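Aminoglycoside phosphotransferase (Mycobacterium smegmatis, PDB 6EF6) phosphorylates (S)-1-amino-2-propanol as the aminopropanol kinase of a bacterial aminoacetone-utilization microcompartment, and has the fold of the aminoglycoside phosphotransferase family. Local coordinates at residues A[86-91]-A[98-103]; A[130-135]-A[249-254]. One frame throughout, in Å; residues are numbered along the deposited sequence.

Both interactions border the pocket that holds benzoic acid, and their centres lie 10 Å apart. Interaction 1 fixes the loop 98-103 on helix 78-94 and presents Pro100 to the ring of the ligand; interaction 2 joins the loop 130-135 to residues 249-254, whose Ile251 and Asp252 line the same pocket. Through probable backbone hydrogen bonds, 98-103 is tied to both segments of interaction 2: Thr101 O to Glu130 N at 2.9 Å, and Thr98 O to Val250 N at 2.9 Å. Leu88 CD2 also packs on Phe253 CD1 at 3.4 Å. Asp252 carries the arrangement on to a sodium ion, about 12 Å from the side chain of Pro100.

Interaction 1 of 2, residues A[86-91]-A[98-103]; sequences DWLAAL and TVPTVV. With BEZ (benzoic acid), chain B.
Leu88 and Leu91, one turn apart on helix 78-94, receive Val99 between them. The side-chain contacts are apolar, though one methyl also rests on a backbone carbonyl: CG2 of Val99 comes down on O of Leu88 at 3.6 Å, while its CG1 meets CB of Leu91 at 4.1 Å. The side chains of Leu91 and Val99 cross at about a right angle. Val99 chi1 of -59° places both methyls on the helix side, and its compact branched shape lets it sit close to the helix backbone. Leu88, longer, reaches with CD2 to CB of Val99 and to the ring carbon CD of Pro100, each at 4.2 Å. Within the helix, Leu91 also lays CD1 over one face of the Trp87 indole, 3.6 Å above the plane and toward its rim; the indole NE1 is hydrogen-bonded to His160.

The other contact is with the ligand. Pro100 sets CG 3.7 Å from C5 of benzoic acid, and its ring gives the pocket a rigid apolar surface with no side-chain donor. The arrangement is consistent with the N-terminal lobe of a kinase-like phosphotransferase: the long helix packs against a loop lining the pocket, probably where kinase relatives bind nucleotide.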
loop_
_atom_site.group_PDB
_atom_site.type_symbol
_atom_site.label_atom_id
_atom_site.label_comp_id
_atom_site.label_asym_id
_atom_site.label_seq_id
_atom_site.Cartn_x
_atom_site.Cartn_y
_atom_site.Cartn_z
ATOM N N ASP A 86 8.964 9.911 -9.813
ATOM C CA ASP A 86 8.457 10.471 -11.072
ATOM C C ASP A 86 6.932 10.441 -11.122
ATOM O O ASP A 86 6.300 11.385 -11.614
ATOM C CB ASP A 86 9.016 9.675 -12.246
ATOM C CG ASP A 86 10.504 9.975 -12.529
ATOM O OD1 ASP A 86 11.000 11.034 -12.064
ATOM O OD2 ASP A 86 11.136 9.129 -13.188
ATOM N N TRP A 87 6.290 9.378 -10.591
ATOM C CA TRP A 87 4.838 9.407 -10.536
ATOM C C TRP A 87 4.356 10.493 -9.583
ATOM O O TRP A 87 3.386 11.213 -9.888
ATOM C CB TRP A 87 4.271 8.046 -10.146
ATOM C CG TRP A 87 2.796 7.903 -10.382
ATOM C CD1 TRP A 87 2.024 8.652 -11.207
ATOM C CD2 TRP A 87 1.890 6.951 -9.780
ATOM N NE1 TRP A 87 0.719 8.248 -11.160
ATOM C CE2 TRP A 87 0.591 7.209 -10.274
ATOM C CE3 TRP A 87 2.054 5.940 -8.852
ATOM C CZ2 TRP A 87 -0.509 6.457 -9.937
ATOM C CZ3 TRP A 87 0.950 5.206 -8.479
ATOM C CH2 TRP A 87 -0.333 5.472 -9.001
ATOM N N LEU A 88 5.000 10.623 -8.413
ATOM C CA LEU A 88 4.581 11.678 -7.497
ATOM C C LEU A 88 4.670 13.037 -8.159
ATOM O O LEU A 88 3.768 13.869 -7.998
ATOM C CB LEU A 88 5.424 11.689 -6.208
ATOM C CG LEU A 88 5.428 10.461 -5.339
ATOM C CD1 LEU A 88 6.281 10.692 -4.082
ATOM C CD2 LEU A 88 4.019 10.040 -4.967
ATOM N N ALA A 89 5.733 13.275 -8.917
ATOM C CA ALA A 89 5.894 14.575 -9.560
ATOM C C ALA A 89 4.780 14.841 -10.566
ATOM O O ALA A 89 4.295 15.976 -10.684
ATOM C CB ALA A 89 7.266 14.646 -10.229
ATOM N N ALA A 90 4.367 13.811 -11.304
ATOM C CA ALA A 90 3.271 13.958 -12.265
ATOM C C ALA A 90 1.941 14.148 -11.554
ATOM O O ALA A 90 1.126 14.976 -11.967
ATOM C CB ALA A 90 3.231 12.739 -13.172
ATOM N N LEU A 91 1.715 13.417 -10.461
ATOM C CA LEU A 91 0.479 13.595 -9.696
ATOM C C LEU A 91 0.404 15.003 -9.116
ATOM O O LEU A 91 -0.668 15.616 -9.098
ATOM C CB LEU A 91 0.373 12.536 -8.584
ATOM C CG LEU A 91 0.106 11.132 -9.107
ATOM C CD1 LEU A 91 0.427 10.141 -7.982
ATOM C CD2 LEU A 91 -1.312 10.941 -9.608
ATOM N N THR A 98 -3.618 15.097 -3.732
ATOM C CA THR A 98 -2.500 15.678 -2.994
ATOM C C THR A 98 -1.539 14.554 -2.601
ATOM O O THR A 98 -1.954 13.562 -1.999
ATOM C CB THR A 98 -3.026 16.376 -1.752
ATOM O OG1 THR A 98 -4.019 17.348 -2.142
ATOM C CG2 THR A 98 -1.907 17.029 -1.008
ATOM N N VAL A 99 -0.253 14.726 -2.921
ATOM C CA VAL A 99 0.781 13.729 -2.650
ATOM C C VAL A 99 1.998 14.386 -2.000
ATOM O O VAL A 99 2.077 15.612 -1.986
ATOM C CB VAL A 99 1.178 12.969 -3.934
ATOM C CG1 VAL A 99 -0.013 12.273 -4.558
ATOM C CG2 VAL A 99 1.819 13.879 -4.967
ATOM N N PRO A 100 2.975 13.634 -1.526
ATOM C CA PRO A 100 4.158 14.266 -0.924
ATOM C C PRO A 100 5.012 14.981 -1.954
ATOM O O PRO A 100 5.058 14.605 -3.126
ATOM C CB PRO A 100 4.932 13.089 -0.328
ATOM C CG PRO A 100 3.886 11.948 -0.215
ATOM C CD PRO A 100 3.047 12.163 -1.431
ATOM N N THR A 101 5.720 16.006 -1.474
ATOM C CA THR A 101 6.687 16.760 -2.263
ATOM C C THR A 101 8.096 16.409 -1.813
ATOM O O THR A 101 8.435 16.543 -0.635
ATOM C CB THR A 101 6.486 18.260 -2.083
ATOM O OG1 THR A 101 5.173 18.630 -2.539
ATOM C CG2 THR A 101 7.501 19.027 -2.895
ATOM N N VAL A 102 8.930 15.990 -2.759
ATOM C CA VAL A 102 10.285 15.600 -2.424
ATOM C C VAL A 102 11.117 16.843 -2.104
ATOM O O VAL A 102 10.994 17.885 -2.763
ATOM C CB VAL A 102 10.879 14.803 -3.600
ATOM C CG1 VAL A 102 12.386 14.597 -3.381
ATOM C CG2 VAL A 102 10.197 13.484 -3.750
ATOM N N VAL A 103 11.955 16.740 -1.077
ATOM C CA VAL A 103 12.960 17.760 -0.754
ATOM C C VAL A 103 14.290 17.281 -1.327
ATOM O O VAL A 103 14.835 16.287 -0.832
ATOM C CB VAL A 103 13.071 17.960 0.762
ATOM C CG1 VAL A 103 14.242 18.904 1.128
ATOM C CG2 VAL A 103 11.793 18.493 1.293
HETATM C C BEZ B . 6.279 7.623 2.820
HETATM O O1 BEZ B . 6.336 7.506 1.596
HETATM O O2 BEZ B . 6.602 6.646 3.555
HETATM C C1 BEZ B . 5.821 8.924 3.387
HETATM C C2 BEZ B . 5.351 8.994 4.685
HETATM C C3 BEZ B . 4.932 10.218 5.195
HETATM C C4 BEZ B . 4.972 11.354 4.399
HETATM C C5 BEZ B . 5.449 11.277 3.094
HETATM C C6 BEZ B . 5.860 10.059 2.593
#

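Interaction 2 of 2, residues A[130-135]-A[249-254]; sequences EMVGGA and TVIDFD. With NA (sodium ion), chain D; BEZ (benzoic acid), chain B.
Val132 and Thr249 meet tip to tip, and the apolar part of the contact centres on one methyl. CG1 of Val132 lies 3.5 Å from CB of Thr249, tighter than usual van der Waals contact, and 4.4 Å from CG2 of Ile251. With chi1 at 172°, CG1 lies anti to the backbone N and meets the strand, and CG2 is turned to the ligand, 4.0 Å from C4 of benzoic acid. Ile251 adds apolar surface: its CD1 approaches C2 of the ring at 3.7 Å.

Polar links run through water and backbone. One water joins Gly133 O to OG1 of Thr249. Threonine suits the place: its CB and branches pack on CG1 of Val132, while the hydroxyl also meets the water. Val132 to Ala135 forms a type II turn, in which a CB on Gly134 would jam against O of Gly133. Asp252 N gives a weak hydrogen bond to O1 of the ligand.

Asp252 also binds the sodium ion through OD2 at 2.6 Å, alongside Asp231 and waters; OD1 accepts a hydrogen bond from one of those waters and lies within bonding distance of a second. Around the contact, Val132 rests on Ile67 of strand 64-70 and Leu238 of strand 237-239, the antiparallel partner of strand 248-250, while Phe253 packs against helix 78-94.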
loop_
_atom_site.group_PDB
_atom_site.type_symbol
_atom_site.label_atom_id
_atom_site.label_comp_id
_atom_site.label_asym_id
_atom_site.label_seq_id
_atom_site.Cartn_x
_atom_site.Cartn_y
_atom_site.Cartn_z
ATOM N N GLU A 130 8.551 17.085 2.168
ATOM C CA GLU A 130 8.024 18.206 2.929
ATOM C C GLU A 130 7.016 17.696 3.949
ATOM O O GLU A 130 6.451 16.600 3.812
ATOM C CB GLU A 130 7.374 19.244 2.011
ATOM C CG GLU A 130 8.351 19.865 1.016
ATOM C CD GLU A 130 7.782 21.040 0.240
ATOM O OE1 GLU A 130 6.571 21.322 0.354
ATOM O OE2 GLU A 130 8.559 21.678 -0.504
ATOM N N MET A 131 6.787 18.508 4.977
ATOM C CA MET A 131 5.820 18.150 6.007
ATOM C C MET A 131 4.445 17.925 5.368
ATOM O O MET A 131 4.084 18.543 4.359
ATOM C CB MET A 131 5.761 19.242 7.085
ATOM C CG MET A 131 4.885 18.921 8.256
ATOM S SD MET A 131 5.291 17.344 8.993
ATOM C CE MET A 131 4.142 17.256 10.346
ATOM N N VAL A 132 3.701 16.982 5.940
ATOM C CA VAL A 132 2.364 16.609 5.487
ATOM C C VAL A 132 1.403 16.814 6.648
ATOM O O VAL A 132 1.655 16.325 7.753
ATOM C CB VAL A 132 2.343 15.139 5.036
ATOM C CG1 VAL A 132 0.900 14.687 4.743
ATOM C CG2 VAL A 132 3.224 14.927 3.813
ATOM N N GLY A 133 0.302 17.531 6.401
ATOM C CA GLY A 133 -0.704 17.693 7.439
ATOM C C GLY A 133 -1.268 16.353 7.881
ATOM O O GLY A 133 -1.766 15.567 7.065
ATOM N N GLY A 134 -1.211 16.095 9.182
ATOM C CA GLY A 134 -1.676 14.853 9.755
ATOM C C GLY A 134 -0.551 13.945 10.195
ATOM O O GLY A 134 -0.813 12.934 10.862
ATOM N N ALA A 135 0.699 14.274 9.860
ATOM C CA ALA A 135 1.812 13.396 10.187
ATOM C C ALA A 135 2.382 13.628 11.577
ATOM O O ALA A 135 3.071 12.749 12.087
ATOM C CB ALA A 135 2.938 13.576 9.161
ATOM N N THR A 249 -3.708 13.886 2.111
ATOM C CA THR A 249 -2.481 13.562 1.385
ATOM C C THR A 249 -2.282 12.064 1.325
ATOM O O THR A 249 -2.237 11.404 2.362
ATOM C CB THR A 249 -1.265 14.202 2.069
ATOM O OG1 THR A 249 -1.478 15.604 2.239
ATOM C CG2 THR A 249 -0.020 14.049 1.237
ATOM N N VAL A 250 -2.132 11.525 0.124
ATOM C CA VAL A 250 -1.823 10.116 -0.039
ATOM C C VAL A 250 -0.328 9.935 0.148
ATOM O O VAL A 250 0.462 10.644 -0.490
ATOM C CB VAL A 250 -2.226 9.630 -1.438
ATOM C CG1 VAL A 250 -1.947 8.097 -1.557
ATOM C CG2 VAL A 250 -3.682 9.928 -1.725
ATOM N N ILE A 251 0.056 9.057 1.085
ATOM C CA ILE A 251 1.462 8.838 1.383
ATOM C C ILE A 251 1.820 7.384 1.039
ATOM O O ILE A 251 0.968 6.553 0.686
ATOM C CB ILE A 251 1.795 9.169 2.856
ATOM C CG1 ILE A 251 1.085 8.227 3.816
ATOM C CG2 ILE A 251 1.474 10.629 3.157
ATOM C CD1 ILE A 251 1.743 8.145 5.187
ATOM N N ASP A 252 3.107 7.055 1.183
ATOM C CA ASP A 252 3.587 5.673 1.146
ATOM C C ASP A 252 3.246 4.982 -0.171
ATOM O O ASP A 252 2.605 3.933 -0.211
ATOM C CB ASP A 252 3.059 4.867 2.335
ATOM C CG ASP A 252 3.750 3.515 2.482
ATOM O OD1 ASP A 252 4.752 3.288 1.787
ATOM O OD2 ASP A 252 3.268 2.689 3.288
ATOM N N PHE A 253 3.801 5.564 -1.241
ATOM C CA PHE A 253 3.769 4.968 -2.586
ATOM C C PHE A 253 4.828 3.863 -2.756
ATOM O O PHE A 253 5.130 3.462 -3.885
ATOM C CB PHE A 253 3.903 6.055 -3.685
ATOM C CG PHE A 253 2.677 6.860 -3.943
ATOM C CD1 PHE A 253 2.241 7.850 -3.048
ATOM C CD2 PHE A 253 2.000 6.744 -5.150
ATOM C CE1 PHE A 253 1.130 8.624 -3.322
ATOM C CE2 PHE A 253 0.878 7.526 -5.399
ATOM C CZ PHE A 253 0.442 8.459 -4.511
ATOM N N ASP A 254 5.458 3.391 -1.672
ATOM C CA ASP A 254 6.616 2.526 -1.846
ATOM C C ASP A 254 6.273 1.142 -2.400
ATOM O O ASP A 254 7.203 0.458 -2.830
ATOM C CB ASP A 254 7.332 2.376 -0.501
ATOM C CG ASP A 254 8.706 1.697 -0.627
ATOM O OD1 ASP A 254 9.567 2.130 -1.424
ATOM O OD2 ASP A 254 8.962 0.714 0.120
HETATM NA NA NA D . 3.194 0.172 2.646
HETATM C C BEZ B . 6.279 7.623 2.820
HETATM O O1 BEZ B . 6.336 7.506 1.596
HETATM O O2 BEZ B . 6.602 6.646 3.555
HETATM C C1 BEZ B . 5.821 8.924 3.387
HETATM C C2 BEZ B . 5.351 8.994 4.685
HETATM C C3 BEZ B . 4.932 10.218 5.195
HETATM C C4 BEZ B . 4.972 11.354 4.399
HETATM C C5 BEZ B . 5.449 11.277 3.094
HETATM C C6 BEZ B . 5.860 10.059 2.593
HETATM O O HOH W 1 -2.782 16.186 4.611
HETATM O O HOH W 2 3.692 0.813 0.592
HETATM O O HOH W 3 5.516 0.796 3.222
HETATM O O HOH W 4 3.651 -1.797 2.447
#